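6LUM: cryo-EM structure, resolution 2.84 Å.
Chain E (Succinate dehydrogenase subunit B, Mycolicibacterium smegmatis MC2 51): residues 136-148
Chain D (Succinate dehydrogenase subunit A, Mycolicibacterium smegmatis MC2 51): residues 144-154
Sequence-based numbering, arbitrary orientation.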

ATOM      1  N   PHE E 136       2.378  -3.118  25.431  1.00  5.53           N
ATOM      2  CA  PHE E 136       2.661  -4.509  25.118  1.00  5.53           C
ATOM      3  C   PHE E 136       1.821  -4.983  23.945  1.00  5.53           C
ATOM      4  O   PHE E 136       2.333  -5.590  22.998  1.00  5.53           O
ATOM      5  CB  PHE E 136       2.404  -5.359  26.357  1.00  5.53           C
ATOM      6  CG  PHE E 136       2.568  -6.820  26.139  1.00  5.53           C
ATOM      7  CD1 PHE E 136       3.811  -7.385  26.085  1.00  5.53           C
ATOM      8  CD2 PHE E 136       1.479  -7.631  26.013  1.00  5.53           C
ATOM      9  CE1 PHE E 136       3.952  -8.720  25.888  1.00  5.53           C
ATOM     10  CE2 PHE E 136       1.626  -8.955  25.816  1.00  5.53           C
ATOM     11  CZ  PHE E 136       2.864  -9.498  25.750  1.00  5.53           C
ATOM     12  N   PHE E 137       0.529  -4.686  23.968  1.00  6.89           N
ATOM     13  CA  PHE E 137      -0.305  -5.191  22.889  1.00  6.89           C
ATOM     14  C   PHE E 137      -0.130  -4.404  21.600  1.00  6.89           C
ATOM     15  O   PHE E 137      -0.278  -4.971  20.517  1.00  6.89           O
ATOM     16  CB  PHE E 137      -1.756  -5.216  23.335  1.00  6.89           C
ATOM     17  CG  PHE E 137      -2.058  -6.334  24.270  1.00  6.89           C
ATOM     18  CD1 PHE E 137      -2.007  -7.637  23.841  1.00  6.89           C
ATOM     19  CD2 PHE E 137      -2.357  -6.091  25.584  1.00  6.89           C
ATOM     20  CE1 PHE E 137      -2.269  -8.655  24.694  1.00  6.89           C
ATOM     21  CE2 PHE E 137      -2.617  -7.117  26.435  1.00  6.89           C
ATOM     22  CZ  PHE E 137      -2.575  -8.395  25.990  1.00  6.89           C
ATOM     23  N   ASP E 138       0.219  -3.122  21.680  1.00  6.72           N
ATOM     24  CA  ASP E 138       0.523  -2.379  20.467  1.00  6.72           C
ATOM     25  C   ASP E 138       1.799  -2.866  19.815  1.00  6.72           C
ATOM     26  O   ASP E 138       1.928  -2.796  18.593  1.00  6.72           O
ATOM     27  CB  ASP E 138       0.643  -0.888  20.758  1.00  6.72           C
ATOM     28  CG  ASP E 138      -0.647  -0.284  21.255  1.00  6.72           C
ATOM     29  OD1 ASP E 138      -1.730  -0.755  20.849  1.00  6.72           O
ATOM     30  OD2 ASP E 138      -0.578   0.680  22.046  1.00  6.72           O
ATOM     31  N   ALA E 139       2.767  -3.330  20.602  1.00  6.40           N
ATOM     32  CA  ALA E 139       3.947  -3.933  19.998  1.00  6.40           C
ATOM     33  C   ALA E 139       3.637  -5.304  19.434  1.00  6.40           C
ATOM     34  O   ALA E 139       4.228  -5.704  18.431  1.00  6.40           O
ATOM     35  CB  ALA E 139       5.075  -4.031  21.013  1.00  6.40           C
ATOM     36  N   TYR E 140       2.726  -6.039  20.066  1.00  4.44           N
ATOM     37  CA  TYR E 140       2.341  -7.347  19.548  1.00  4.44           C
ATOM     38  C   TYR E 140       1.647  -7.233  18.203  1.00  4.44           C
ATOM     39  O   TYR E 140       2.041  -7.895  17.242  1.00  4.44           O
ATOM     40  CB  TYR E 140       1.450  -8.057  20.556  1.00  4.44           C
ATOM     41  CG  TYR E 140       0.553  -9.130  20.002  1.00  4.44           C
ATOM     42  CD1 TYR E 140       1.039 -10.382  19.719  1.00  4.44           C
ATOM     43  CD2 TYR E 140      -0.793  -8.904  19.817  1.00  4.44           C
ATOM     44  CE1 TYR E 140       0.221 -11.361  19.243  1.00  4.44           C
ATOM     45  CE2 TYR E 140      -1.611  -9.881  19.341  1.00  4.44           C
ATOM     46  CZ  TYR E 140      -1.099 -11.106  19.060  1.00  4.44           C
ATOM     47  OH  TYR E 140      -1.914 -12.093  18.583  1.00  4.44           O
ATOM     48  N   ARG E 141       0.612  -6.407  18.103  1.00  7.14           N
ATOM     49  CA  ARG E 141      -0.109  -6.303  16.834  1.00  7.14           C
ATOM     50  C   ARG E 141       0.523  -5.275  15.910  1.00  7.14           C
ATOM     51  O   ARG E 141      -0.142  -4.471  15.275  1.00  7.14           O
ATOM     52  CB  ARG E 141      -1.570  -5.969  17.092  1.00  7.14           C
ATOM     53  CG  ARG E 141      -1.767  -4.650  17.758  1.00  7.14           C
ATOM     54  CD  ARG E 141      -3.193  -4.207  17.774  1.00  7.14           C
ATOM     55  NE  ARG E 141      -3.332  -3.118  18.722  1.00  7.14           N
ATOM     56  CZ  ARG E 141      -3.777  -3.275  19.957  1.00  7.14           C
ATOM     57  NH1 ARG E 141      -4.145  -4.473  20.371  1.00  7.14           N
ATOM     58  NH2 ARG E 141      -3.858  -2.235  20.770  1.00  7.14           N
ATOM     59  N   ALA E 142       1.834  -5.350  15.786  1.00  8.16           N
ATOM     60  CA  ALA E 142       2.580  -4.596  14.802  1.00  8.16           C
ATOM     61  C   ALA E 142       3.436  -5.501  13.953  1.00  8.16           C
ATOM     62  O   ALA E 142       4.007  -5.042  12.963  1.00  8.16           O
ATOM     63  CB  ALA E 142       3.472  -3.547  15.474  1.00  8.16           C
ATOM     64  N   VAL E 143       3.532  -6.769  14.317  1.00  8.88           N
ATOM     65  CA  VAL E 143       4.236  -7.764  13.550  1.00  8.88           C
ATOM     66  C   VAL E 143       3.274  -8.571  12.683  1.00  8.88           C
ATOM     67  O   VAL E 143       3.592  -9.687  12.285  1.00  8.88           O
ATOM     68  CB  VAL E 143       5.057  -8.678  14.466  1.00  8.88           C
ATOM     69  CG1 VAL E 143       6.037  -7.861  15.262  1.00  8.88           C
ATOM     70  CG2 VAL E 143       4.145  -9.432  15.396  1.00  8.88           C
ATOM     71  N   LYS E 144       2.095  -8.020  12.395  1.00  9.88           N
ATOM     72  CA  LYS E 144       1.034  -8.653  11.624  1.00  9.88           C
ATOM     73  C   LYS E 144       0.801 -10.076  12.097  1.00  9.88           C
ATOM     74  O   LYS E 144       1.117 -11.024  11.373  1.00  9.88           O
ATOM     75  CB  LYS E 144       1.365  -8.651  10.135  1.00  9.88           C
ATOM     76  CG  LYS E 144       1.676  -7.289   9.571  1.00  9.88           C
ATOM     77  CD  LYS E 144       0.690  -6.258  10.068  1.00  9.88           C
ATOM     78  CE  LYS E 144       0.952  -4.898   9.469  1.00  9.88           C
ATOM     79  NZ  LYS E 144       2.255  -4.336   9.907  1.00  9.88           N
ATOM     80  N   PRO E 145       0.259 -10.270  13.270  1.00  7.99           N
ATOM     81  CA  PRO E 145       0.124 -11.612  13.844  1.00  7.99           C
ATOM     82  C   PRO E 145      -1.126 -12.361  13.397  1.00  7.99           C
ATOM     83  O   PRO E 145      -1.912 -12.825  14.213  1.00  7.99           O
ATOM     84  CB  PRO E 145       0.080 -11.322  15.344  1.00  7.99           C
ATOM     85  CG  PRO E 145      -0.644 -10.054  15.398  1.00  7.99           C
ATOM     86  CD  PRO E 145      -0.203  -9.248  14.221  1.00  7.99           C
ATOM     87  N   PHE E 146      -1.310 -12.485  12.087  1.00 11.49           N
ATOM     88  CA  PHE E 146      -2.457 -13.207  11.563  1.00 11.49           C
ATOM     89  C   PHE E 146      -2.073 -13.871  10.255  1.00 11.49           C
ATOM     90  O   PHE E 146      -1.120 -13.468   9.591  1.00 11.49           O
ATOM     91  CB  PHE E 146      -3.658 -12.288  11.361  1.00 11.49           C
ATOM     92  CG  PHE E 146      -3.310 -10.941  10.825  1.00 11.49           C
ATOM     93  CD1 PHE E 146      -3.018 -10.770   9.498  1.00 11.49           C
ATOM     94  CD2 PHE E 146      -3.288  -9.845  11.648  1.00 11.49           C
ATOM     95  CE1 PHE E 146      -2.705  -9.540   9.010  1.00 11.49           C
ATOM     96  CE2 PHE E 146      -2.973  -8.615  11.160  1.00 11.49           C
ATOM     97  CZ  PHE E 146      -2.684  -8.464   9.842  1.00 11.49           C
ATOM     98  N   LEU E 147      -2.834 -14.895   9.888  1.00 17.92           N
ATOM     99  CA  LEU E 147      -2.547 -15.635   8.668  1.00 17.92           C
ATOM    100  C   LEU E 147      -2.901 -14.806   7.446  1.00 17.92           C
ATOM    101  O   LEU E 147      -3.982 -14.220   7.372  1.00 17.92           O
ATOM    102  CB  LEU E 147      -3.322 -16.944   8.644  1.00 17.92           C
ATOM    103  CG  LEU E 147      -2.708 -18.065   7.818  1.00 17.92           C
ATOM    104  CD1 LEU E 147      -1.634 -18.757   8.608  1.00 17.92           C
ATOM    105  CD2 LEU E 147      -3.768 -19.050   7.410  1.00 17.92           C
ATOM    106  N   VAL E 148      -1.981 -14.750   6.491  1.00 25.02           N
ATOM    107  CA  VAL E 148      -2.193 -14.094   5.210  1.00 25.02           C
ATOM    108  C   VAL E 148      -1.968 -15.120   4.114  1.00 25.02           C
ATOM    109  O   VAL E 148      -0.911 -15.755   4.062  1.00 25.02           O
ATOM    110  CB  VAL E 148      -1.255 -12.889   5.026  1.00 25.02           C
ATOM    111  CG1 VAL E 148      -1.535 -12.215   3.713  1.00 25.02           C
ATOM    112  CG2 VAL E 148      -1.429 -11.908   6.160  1.00 25.02           C
TER
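Chain D (144-154) LQTLYQNCVKH

Chain D meets chain E as a single helix, Leu D144 to Lys D153, continued from earlier in its chain and held by regular i to i+4 backbone hydrogen bonds. Chain E offers the last turn of a helix, ending at Tyr E140, and then an irregular loop. The two helices run nearly perpendicular, crossing at -79°, but their axes come no closer than 13.0 Å, so side chains must fill the gap between them. The loop lies nearer: the CA atoms of Phe E146 and Gln D149 are 5.3 Å apart, those of Arg E141 and Val D152 7.2 Å.

Side-chain packing follows one stripe of the chain D helix, through Tyr D148, Gln D149, Val D152 and Lys D153. Tyr D148 CE2 rests 3.9 Å from Tyr E140 CE2; its CA-to-CB bond points sideways, and the t rotamer brings the ring end nearer to chain E. Val D152 CG1 touches Arg E141 CB at 3.8 Å and lies at the edge of the Phe E146 ring, 4.4 Å from CE2. Over one face of that ring sits Lys D153 CB, 3.9 Å from the centroid, a CH-pi contact. Gln D149 packs closely against oxygens, its CG 3.0 Å from Pro E145 O and 3.7 Å from Tyr E140 OH, with no hydrogen bond from its side chain to this stretch of chain E.

One hydrogen bond crosses the contact, from Lys D153 NZ to Leu E147 O at 2.9 Å. The same lysine thus packs its first methylene on an aromatic face and gives its ammonium group to a loop carbonyl.

The CA-to-CB bond of Arg E141, just past the helix, points toward chain D, while its NH2 lies 2.6 Å from Asp E138 OD1 in an intrachain salt bridge; Tyr D148 OH lies near the guanidinium plane, 3.6 Å from Arg E141 NH1.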

ATOM      1  N   LEU D 144      -9.210 -19.286  20.805  1.00  7.38           N
ATOM      2  CA  LEU D 144      -9.242 -17.902  21.259  1.00  7.38           C
ATOM      3  C   LEU D 144      -8.178 -17.063  20.571  1.00  7.38           C
ATOM      4  O   LEU D 144      -8.445 -15.931  20.158  1.00  7.38           O
ATOM      5  CB  LEU D 144      -9.058 -17.866  22.769  1.00  7.38           C
ATOM      6  CG  LEU D 144      -9.585 -16.717  23.611  1.00  7.38           C
ATOM      7  CD1 LEU D 144     -11.025 -16.496  23.353  1.00  7.38           C
ATOM      8  CD2 LEU D 144      -9.377 -17.084  25.036  1.00  7.38           C
ATOM      9  N   GLN D 145      -6.962 -17.590  20.437  1.00  4.35           N
ATOM     10  CA  GLN D 145      -5.918 -16.845  19.749  1.00  4.35           C
ATOM     11  C   GLN D 145      -6.277 -16.607  18.296  1.00  4.35           C
ATOM     12  O   GLN D 145      -6.027 -15.529  17.765  1.00  4.35           O
ATOM     13  CB  GLN D 145      -4.591 -17.578  19.844  1.00  4.35           C
ATOM     14  CG  GLN D 145      -4.018 -17.648  21.224  1.00  4.35           C
ATOM     15  CD  GLN D 145      -3.350 -16.372  21.652  1.00  4.35           C
ATOM     16  OE1 GLN D 145      -2.785 -15.653  20.836  1.00  4.35           O
ATOM     17  NE2 GLN D 145      -3.409 -16.081  22.944  1.00  4.35           N
ATOM     18  N   THR D 146      -6.860 -17.600  17.630  1.00  7.36           N
ATOM     19  CA  THR D 146      -7.221 -17.443  16.226  1.00  7.36           C
ATOM     20  C   THR D 146      -8.298 -16.386  16.048  1.00  7.36           C
ATOM     21  O   THR D 146      -8.205 -15.527  15.161  1.00  7.36           O
ATOM     22  CB  THR D 146      -7.689 -18.773  15.671  1.00  7.36           C
ATOM     23  OG1 THR D 146      -6.622 -19.715  15.769  1.00  7.36           O
ATOM     24  CG2 THR D 146      -8.086 -18.619  14.250  1.00  7.36           C
ATOM     25  N   LEU D 147      -9.328 -16.427  16.889  1.00  6.98           N
ATOM     26  CA  LEU D 147     -10.385 -15.433  16.794  1.00  6.98           C
ATOM     27  C   LEU D 147      -9.859 -14.041  17.103  1.00  6.98           C
ATOM     28  O   LEU D 147     -10.253 -13.066  16.457  1.00  6.98           O
ATOM     29  CB  LEU D 147     -11.527 -15.808  17.726  1.00  6.98           C
ATOM     30  CG  LEU D 147     -12.172 -17.133  17.345  1.00  6.98           C
ATOM     31  CD1 LEU D 147     -13.136 -17.574  18.397  1.00  6.98           C
ATOM     32  CD2 LEU D 147     -12.864 -16.996  16.029  1.00  6.98           C
ATOM     33  N   TYR D 148      -8.940 -13.927  18.062  1.00  7.10           N
ATOM     34  CA  TYR D 148      -8.397 -12.615  18.387  1.00  7.10           C
ATOM     35  C   TYR D 148      -7.498 -12.093  17.281  1.00  7.10           C
ATOM     36  O   TYR D 148      -7.514 -10.901  16.977  1.00  7.10           O
ATOM     37  CB  TYR D 148      -7.635 -12.666  19.701  1.00  7.10           C
ATOM     38  CG  TYR D 148      -7.077 -11.335  20.099  1.00  7.10           C
ATOM     39  CD1 TYR D 148      -7.880 -10.216  20.141  1.00  7.10           C
ATOM     40  CD2 TYR D 148      -5.748 -11.191  20.423  1.00  7.10           C
ATOM     41  CE1 TYR D 148      -7.379  -9.006  20.495  1.00  7.10           C
ATOM     42  CE2 TYR D 148      -5.240  -9.979  20.774  1.00  7.10           C
ATOM     43  CZ  TYR D 148      -6.060  -8.892  20.808  1.00  7.10           C
ATOM     44  OH  TYR D 148      -5.549  -7.677  21.165  1.00  7.10           O
ATOM     45  N   GLN D 149      -6.705 -12.964  16.665  1.00  8.97           N
ATOM     46  CA  GLN D 149      -5.873 -12.537  15.551  1.00  8.97           C
ATOM     47  C   GLN D 149      -6.715 -12.092  14.372  1.00  8.97           C
ATOM     48  O   GLN D 149      -6.344 -11.159  13.662  1.00  8.97           O
ATOM     49  CB  GLN D 149      -4.939 -13.665  15.140  1.00  8.97           C
ATOM     50  CG  GLN D 149      -3.918 -14.008  16.181  1.00  8.97           C
ATOM     51  CD  GLN D 149      -3.348 -15.380  15.994  1.00  8.97           C
ATOM     52  OE1 GLN D 149      -3.726 -16.096  15.078  1.00  8.97           O
ATOM     53  NE2 GLN D 149      -2.429 -15.757  16.859  1.00  8.97           N
ATOM     54  N   ASN D 150      -7.869 -12.719  14.162  1.00  9.39           N
ATOM     55  CA  ASN D 150      -8.747 -12.257  13.093  1.00  9.39           C
ATOM     56  C   ASN D 150      -9.407 -10.930  13.435  1.00  9.39           C
ATOM     57  O   ASN D 150      -9.583 -10.077  12.561  1.00  9.39           O
ATOM     58  CB  ASN D 150      -9.792 -13.305  12.796  1.00  9.39           C
ATOM     59  CG  ASN D 150      -9.323 -14.277  11.790  1.00  9.39           C
ATOM     60  OD1 ASN D 150      -9.574 -14.118  10.604  1.00  9.39           O
ATOM     61  ND2 ASN D 150      -8.605 -15.288  12.240  1.00  9.39           N
ATOM     62  N   CYS D 151      -9.796 -10.740  14.693  1.00  9.95           N
ATOM     63  CA  CYS D 151     -10.327  -9.443  15.092  1.00  9.95           C
ATOM     64  C   CYS D 151      -9.272  -8.352  14.985  1.00  9.95           C
ATOM     65  O   CYS D 151      -9.607  -7.190  14.761  1.00  9.95           O
ATOM     66  CB  CYS D 151     -10.881  -9.515  16.509  1.00  9.95           C
ATOM     67  SG  CYS D 151     -12.408 -10.437  16.661  1.00  9.95           S
ATOM     68  N   VAL D 152      -7.999  -8.702  15.149  1.00  7.72           N
ATOM     69  CA  VAL D 152      -6.922  -7.743  14.919  1.00  7.72           C
ATOM     70  C   VAL D 152      -6.750  -7.475  13.432  1.00  7.72           C
ATOM     71  O   VAL D 152      -6.503  -6.338  13.018  1.00  7.72           O
ATOM     72  CB  VAL D 152      -5.616  -8.245  15.557  1.00  7.72           C
ATOM     73  CG1 VAL D 152      -4.450  -7.419  15.097  1.00  7.72           C
ATOM     74  CG2 VAL D 152      -5.712  -8.172  17.048  1.00  7.72           C
ATOM     75  N   LYS D 153      -6.873  -8.512  12.606  1.00 10.76           N
ATOM     76  CA  LYS D 153      -6.766  -8.331  11.163  1.00 10.76           C
ATOM     77  C   LYS D 153      -7.833  -7.382  10.646  1.00 10.76           C
ATOM     78  O   LYS D 153      -7.531  -6.422   9.932  1.00 10.76           O
ATOM     79  CB  LYS D 153      -6.874  -9.675  10.459  1.00 10.76           C
ATOM     80  CG  LYS D 153      -7.173  -9.547   9.001  1.00 10.76           C
ATOM     81  CD  LYS D 153      -6.652 -10.725   8.226  1.00 10.76           C
ATOM     82  CE  LYS D 153      -6.930 -12.013   8.949  1.00 10.76           C
ATOM     83  NZ  LYS D 153      -6.568 -13.190   8.123  1.00 10.76           N
ATOM     84  N   HIS D 154      -9.092  -7.634  10.997  1.00 14.75           N
ATOM     85  CA  HIS D 154     -10.196  -6.807  10.534  1.00 14.75           C
ATOM     86  C   HIS D 154     -10.375  -5.537  11.345  1.00 14.75           C
ATOM     87  O   HIS D 154     -11.339  -4.809  11.109  1.00 14.75           O
ATOM     88  CB  HIS D 154     -11.492  -7.608  10.551  1.00 14.75           C
ATOM     89  CG  HIS D 154     -11.445  -8.840   9.710  1.00 14.75           C
ATOM     90  ND1 HIS D 154     -10.948  -8.843   8.428  1.00 14.75           N
ATOM     91  CD2 HIS D 154     -11.831 -10.110   9.968  1.00 14.75           C
ATOM     92  CE1 HIS D 154     -11.025 -10.065   7.933  1.00 14.75           C
ATOM     93  NE2 HIS D 154     -11.558 -10.851   8.848  1.00 14.75           N
TER